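Local coordinates for amidohydrolase (Pseudomonas aeruginosa, PDB 2I5G), which probably acts as a metal-dependent dipeptidase of the M19 (membrane dipeptidase) family, hydrolysing dipeptides, at residues A4-L16 with E304-V316. The protein carries 2 engineered substitutions. Residues are numbered along the deposited sequence; the frame is centred on the assembly and turned at random.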
loop_
_atom_site.group_PDB
_atom_site.type_symbol
_atom_site.label_atom_id
_atom_site.label_comp_id
_atom_site.label_asym_id
_atom_site.label_seq_id
_atom_site.Cartn_x
_atom_site.Cartn_y
_atom_site.Cartn_z
ATOM N N ALA A 4 -18.707 -3.693 43.190
ATOM C CA ALA A 4 -19.966 -3.473 42.493
ATOM C C ALA A 4 -20.198 -1.980 42.613
ATOM O O ALA A 4 -20.575 -1.312 41.654
ATOM C CB ALA A 4 -21.085 -4.225 43.169
ATOM N N GLU A 5 -19.963 -1.464 43.812
ATOM C CA GLU A 5 -20.103 -0.042 44.064
ATOM C C GLU A 5 -18.909 0.639 43.402
ATOM O O GLU A 5 -19.004 1.777 42.945
ATOM C CB GLU A 5 -20.085 0.241 45.566
ATOM C CG GLU A 5 -21.203 -0.418 46.339
ATOM C CD GLU A 5 -21.101 -0.168 47.834
ATOM O OE1 GLU A 5 -20.093 -0.592 48.442
ATOM O OE2 GLU A 5 -22.026 0.455 48.398
ATOM N N LEU A 6 -17.785 -0.071 43.355
ATOM C CA LEU A 6 -16.571 0.463 42.752
ATOM C C LEU A 6 -16.776 0.588 41.244
ATOM O O LEU A 6 -16.650 1.668 40.676
ATOM C CB LEU A 6 -15.390 -0.461 43.032
ATOM C CG LEU A 6 -14.003 0.183 43.008
ATOM C CD1 LEU A 6 -12.957 -0.904 42.907
ATOM C CD2 LEU A 6 -13.867 1.129 41.837
ATOM N N HIS A 7 -17.088 -0.532 40.604
ATOM C CA HIS A 7 -17.324 -0.557 39.171
ATOM C C HIS A 7 -18.348 0.536 38.841
ATOM O O HIS A 7 -18.171 1.307 37.898
ATOM C CB HIS A 7 -17.868 -1.934 38.769
ATOM C CG HIS A 7 -17.938 -2.162 37.290
ATOM N ND1 HIS A 7 -16.850 -2.569 36.547
ATOM C CD2 HIS A 7 -18.967 -2.047 36.416
ATOM C CE1 HIS A 7 -17.206 -2.695 35.281
ATOM N NE2 HIS A 7 -18.486 -2.385 35.174
ATOM N N ALA A 8 -19.410 0.607 39.640
ATOM C CA ALA A 8 -20.468 1.587 39.427
ATOM C C ALA A 8 -19.974 3.019 39.555
ATOM O O ALA A 8 -20.287 3.864 38.722
ATOM C CB ALA A 8 -21.612 1.344 40.405
ATOM N N ASP A 9 -19.212 3.289 40.607
ATOM C CA ASP A 9 -18.677 4.622 40.849
ATOM C C ASP A 9 -17.361 4.794 40.094
ATOM O O ASP A 9 -16.456 5.491 40.558
ATOM C CB ASP A 9 -18.434 4.821 42.350
ATOM C CG ASP A 9 -18.078 6.261 42.708
ATOM O OD1 ASP A 9 -18.967 7.136 42.626
ATOM O OD2 ASP A 9 -16.907 6.521 43.068
ATOM N N SER A 10 -17.248 4.172 38.925
ATOM C CA SER A 10 -16.005 4.283 38.174
ATOM C C SER A 10 -16.165 4.466 36.672
ATOM O O SER A 10 -17.201 4.135 36.089
ATOM C CB SER A 10 -15.129 3.057 38.446
ATOM O OG SER A 10 -13.813 3.263 37.969
ATOM N N ILE A 11 -15.120 5.016 36.059
ATOM C CA ILE A 11 -15.083 5.242 34.623
ATOM C C ILE A 11 -14.525 3.978 34.000
ATOM O O ILE A 11 -13.344 3.679 34.155
ATOM C CB ILE A 11 -14.137 6.395 34.255
ATOM C CG1 ILE A 11 -14.620 7.693 34.896
ATOM C CG2 ILE A 11 -14.054 6.535 32.738
ATOM C CD1 ILE A 11 -16.001 8.098 34.451
ATOM N N VAL A 12 -15.369 3.215 33.317
ATOM C CA VAL A 12 -14.885 2.000 32.685
ATOM C C VAL A 12 -14.819 2.242 31.187
ATOM O O VAL A 12 -15.763 2.750 30.579
ATOM C CB VAL A 12 -15.784 0.764 33.027
ATOM C CG1 VAL A 12 -16.933 1.179 33.937
ATOM C CG2 VAL A 12 -16.292 0.096 31.759
ATOM N N ILE A 13 -13.680 1.895 30.604
ATOM C CA ILE A 13 -13.454 2.087 29.183
ATOM C C ILE A 13 -12.850 0.842 28.575
ATOM O O ILE A 13 -12.082 0.141 29.231
ATOM C CB ILE A 13 -12.509 3.282 28.948
ATOM C CG1 ILE A 13 -13.227 4.577 29.344
ATOM C CG2 ILE A 13 -12.043 3.311 27.497
ATOM C CD1 ILE A 13 -12.407 5.830 29.162
ATOM N N ASP A 14 -13.204 0.564 27.324
ATOM C CA ASP A 14 -12.681 -0.605 26.633
ATOM C C ASP A 14 -11.943 -0.174 25.384
ATOM O O ASP A 14 -12.515 0.459 24.503
ATOM C CB ASP A 14 -13.811 -1.566 26.266
ATOM C CG ASP A 14 -13.299 -2.872 25.687
ATOM O OD1 ASP A 14 -14.105 -3.823 25.575
ATOM O OD2 ASP A 14 -12.096 -2.948 25.341
ATOM N N GLY A 15 -10.666 -0.531 25.321
ATOM C CA GLY A 15 -9.829 -0.164 24.195
ATOM C C GLY A 15 -10.213 -0.709 22.829
ATOM O O GLY A 15 -9.779 -0.165 21.814
ATOM N N LEU A 16 -11.001 -1.779 22.783
ATOM C CA LEU A 16 -11.395 -2.325 21.498
ATOM C C LEU A 16 -12.611 -3.235 21.497
ATOM O O LEU A 16 -12.682 -4.216 22.243
ATOM C CB LEU A 16 -10.246 -3.089 20.857
ATOM C CG LEU A 16 -10.537 -3.249 19.363
ATOM C CD1 LEU A 16 -9.862 -2.106 18.617
ATOM C CD2 LEU A 16 -10.034 -4.576 18.852
ATOM N N GLU A 304 -7.778 -0.556 45.354
ATOM C CA GLU A 304 -8.811 0.214 44.659
ATOM C C GLU A 304 -8.270 1.218 43.646
ATOM O O GLU A 304 -8.690 1.229 42.490
ATOM C CB GLU A 304 -9.701 0.963 45.665
ATOM C CG GLU A 304 -11.057 1.369 45.084
ATOM C CD GLU A 304 -11.824 2.374 45.942
ATOM O OE1 GLU A 304 -11.550 3.588 45.833
ATOM O OE2 GLU A 304 -12.703 1.952 46.726
ATOM N N ARG A 305 -7.337 2.055 44.090
ATOM C CA ARG A 305 -6.752 3.101 43.255
ATOM C C ARG A 305 -6.186 2.590 41.938
ATOM O O ARG A 305 -6.415 3.189 40.887
ATOM C CB ARG A 305 -5.666 3.836 44.040
ATOM C CG ARG A 305 -5.324 5.225 43.522
ATOM C CD ARG A 305 -3.846 5.305 43.207
ATOM N NE ARG A 305 -3.086 4.408 44.070
ATOM C CZ ARG A 305 -1.868 3.964 43.791
ATOM N NH1 ARG A 305 -1.271 4.342 42.670
ATOM N NH2 ARG A 305 -1.256 3.121 44.616
ATOM N N VAL A 306 -5.439 1.491 41.991
ATOM C CA VAL A 306 -4.868 0.923 40.780
ATOM C C VAL A 306 -6.006 0.409 39.905
ATOM O O VAL A 306 -5.998 0.597 38.695
ATOM C CB VAL A 306 -3.899 -0.243 41.090
ATOM C CG1 VAL A 306 -3.341 -0.816 39.784
ATOM C CG2 VAL A 306 -2.759 0.239 41.978
ATOM N N VAL A 307 -6.986 -0.243 40.518
ATOM C CA VAL A 307 -8.123 -0.759 39.766
ATOM C C VAL A 307 -8.799 0.355 38.959
ATOM O O VAL A 307 -9.068 0.178 37.773
ATOM C CB VAL A 307 -9.172 -1.409 40.701
ATOM C CG1 VAL A 307 -10.378 -1.875 39.891
ATOM C CG2 VAL A 307 -8.548 -2.583 41.448
ATOM N N ARG A 308 -9.072 1.496 39.591
ATOM C CA ARG A 308 -9.707 2.608 38.884
ATOM C C ARG A 308 -8.892 2.853 37.619
ATOM O O ARG A 308 -9.438 3.086 36.537
ATOM C CB ARG A 308 -9.679 3.896 39.714
ATOM C CG ARG A 308 -9.826 3.738 41.216
ATOM C CD ARG A 308 -11.269 3.729 41.688
ATOM N NE ARG A 308 -12.025 4.872 41.191
ATOM C CZ ARG A 308 -13.184 5.281 41.700
ATOM N NH1 ARG A 308 -13.725 4.652 42.734
ATOM N NH2 ARG A 308 -13.819 6.308 41.152
ATOM N N LYS A 309 -7.571 2.802 37.774
ATOM C CA LYS A 309 -6.643 3.026 36.671
ATOM C C LYS A 309 -6.896 2.067 35.523
ATOM O O LYS A 309 -7.324 2.470 34.444
ATOM C CB LYS A 309 -5.196 2.830 37.129
ATOM C CG LYS A 309 -4.805 3.563 38.388
ATOM C CD LYS A 309 -4.875 5.054 38.195
ATOM C CE LYS A 309 -3.956 5.744 39.182
ATOM N NZ LYS A 309 -2.560 5.230 39.059
ATOM N N VAL A 310 -6.621 0.793 35.773
ATOM C CA VAL A 310 -6.772 -0.243 34.768
ATOM C C VAL A 310 -8.153 -0.304 34.140
ATOM O O VAL A 310 -8.281 -0.641 32.967
ATOM C CB VAL A 310 -6.427 -1.626 35.349
ATOM C CG1 VAL A 310 -6.506 -2.677 34.259
ATOM C CG2 VAL A 310 -5.031 -1.600 35.954
HETATM N N MSE A 311 -9.190 0.029 34.895
HETATM C CA MSE A 311 -10.529 -0.041 34.327
HETATM C C MSE A 311 -10.902 1.122 33.415
HETATM O O MSE A 311 -11.832 1.000 32.614
HETATM C CB MSE A 311 -11.582 -0.207 35.432
HETATM C CG MSE A 311 -11.510 -1.547 36.164
HETATM SE SE MSE A 311 -11.410 -3.096 34.977
HETATM C CE MSE A 311 -13.176 -3.023 34.198
ATOM N N GLY A 312 -10.184 2.241 33.512
ATOM C CA GLY A 312 -10.520 3.361 32.652
ATOM C C GLY A 312 -9.754 4.660 32.817
ATOM O O GLY A 312 -9.370 5.276 31.822
ATOM N N GLU A 313 -9.536 5.093 34.054
ATOM C CA GLU A 313 -8.816 6.341 34.295
ATOM C C GLU A 313 -7.572 6.510 33.430
ATOM O O GLU A 313 -7.338 7.586 32.891
ATOM C CB GLU A 313 -8.433 6.459 35.770
ATOM C CG GLU A 313 -9.624 6.649 36.693
ATOM C CD GLU A 313 -9.220 7.026 38.107
ATOM O OE1 GLU A 313 -10.124 7.306 38.928
ATOM O OE2 GLU A 313 -8.000 7.042 38.395
ATOM N N ASN A 314 -6.777 5.454 33.298
ATOM C CA ASN A 314 -5.567 5.521 32.492
ATOM C C ASN A 314 -5.865 5.828 31.019
ATOM O O ASN A 314 -5.146 6.601 30.381
ATOM C CB ASN A 314 -4.775 4.212 32.609
ATOM C CG ASN A 314 -3.955 4.130 33.899
ATOM O OD1 ASN A 314 -4.076 4.977 34.787
ATOM N ND2 ASN A 314 -3.119 3.102 34.001
ATOM N N TRP A 315 -6.918 5.227 30.476
ATOM C CA TRP A 315 -7.270 5.473 29.088
ATOM C C TRP A 315 -7.613 6.937 28.901
ATOM O O TRP A 315 -7.220 7.561 27.914
ATOM C CB TRP A 315 -8.468 4.626 28.673
ATOM C CG TRP A 315 -8.108 3.460 27.823
ATOM C CD1 TRP A 315 -8.465 2.157 28.026
ATOM C CD2 TRP A 315 -7.332 3.480 26.617
ATOM N NE1 TRP A 315 -7.960 1.365 27.020
ATOM C CE2 TRP A 315 -7.261 2.153 26.144
ATOM C CE3 TRP A 315 -6.690 4.493 25.891
ATOM C CZ2 TRP A 315 -6.571 1.811 24.973
ATOM C CZ3 TRP A 315 -6.004 4.152 24.729
ATOM C CH2 TRP A 315 -5.951 2.821 24.284
ATOM N N VAL A 316 -8.349 7.484 29.861
ATOM C CA VAL A 316 -8.755 8.878 29.790
ATOM C C VAL A 316 -7.559 9.832 29.771
ATOM O O VAL A 316 -7.526 10.773 28.980
ATOM C CB VAL A 316 -9.685 9.246 30.970
ATOM C CG1 VAL A 316 -10.068 10.713 30.890
ATOM C CG2 VAL A 316 -10.933 8.377 30.936
HETATM O O HOH W 1 -11.810 3.826 36.661
HETATM O O HOH W 2 -9.871 0.171 30.511
#
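In the TIM-barrel fold of the M19 family, the first barrel strand, with the short helix 5-8 and the linker that joins it to the strand, packs on the C-terminal helix 304-323, so that opposite ends of the chain close against each other. The backbones come nearest at Val12 and Gly312, the latter in a wider pi-type turn spanning 309-313 of the helix. Here Ile13 N donates to Met311 O (2.9 Å, 163° at the hydrogen), meeting it in the carbonyl plane. A CA-H...O contact runs each way: Gly312 CA lies 3.2 Å from Ile11 O, and Val12 CA approaches Met311 O. One water donates to both Ile11 O and Arg308 O and also hydrogen-bonds Ser10 OG. Beyond this backbone junction, the Ile13 and Val316 side chains cross at about a right angle, CD1 touching CG2. Chi1 of -68° sets Ile13 CG1 anti to the carbonyl carbon and leaves CG2 anti to the backbone N, where it reaches Trp315 CD1 at 3.8 Å. The indole NE1 has its hydrogen-bond partner at Ile246. Toward the N-terminus, Leu6 CD1 rests 3.7 Å from Glu304 CG and reaches Val307 CG1, with Leu298 of helix 291-299 touching both Leu6 and Val307. Arg308 folds back, joining Asp9, Glu304 and Glu313 in a loose charge network; Asp9 OD2 lies at the guanidinium edge, in its plane, 3.6 Å from Arg308 NH2 in a long salt bridge.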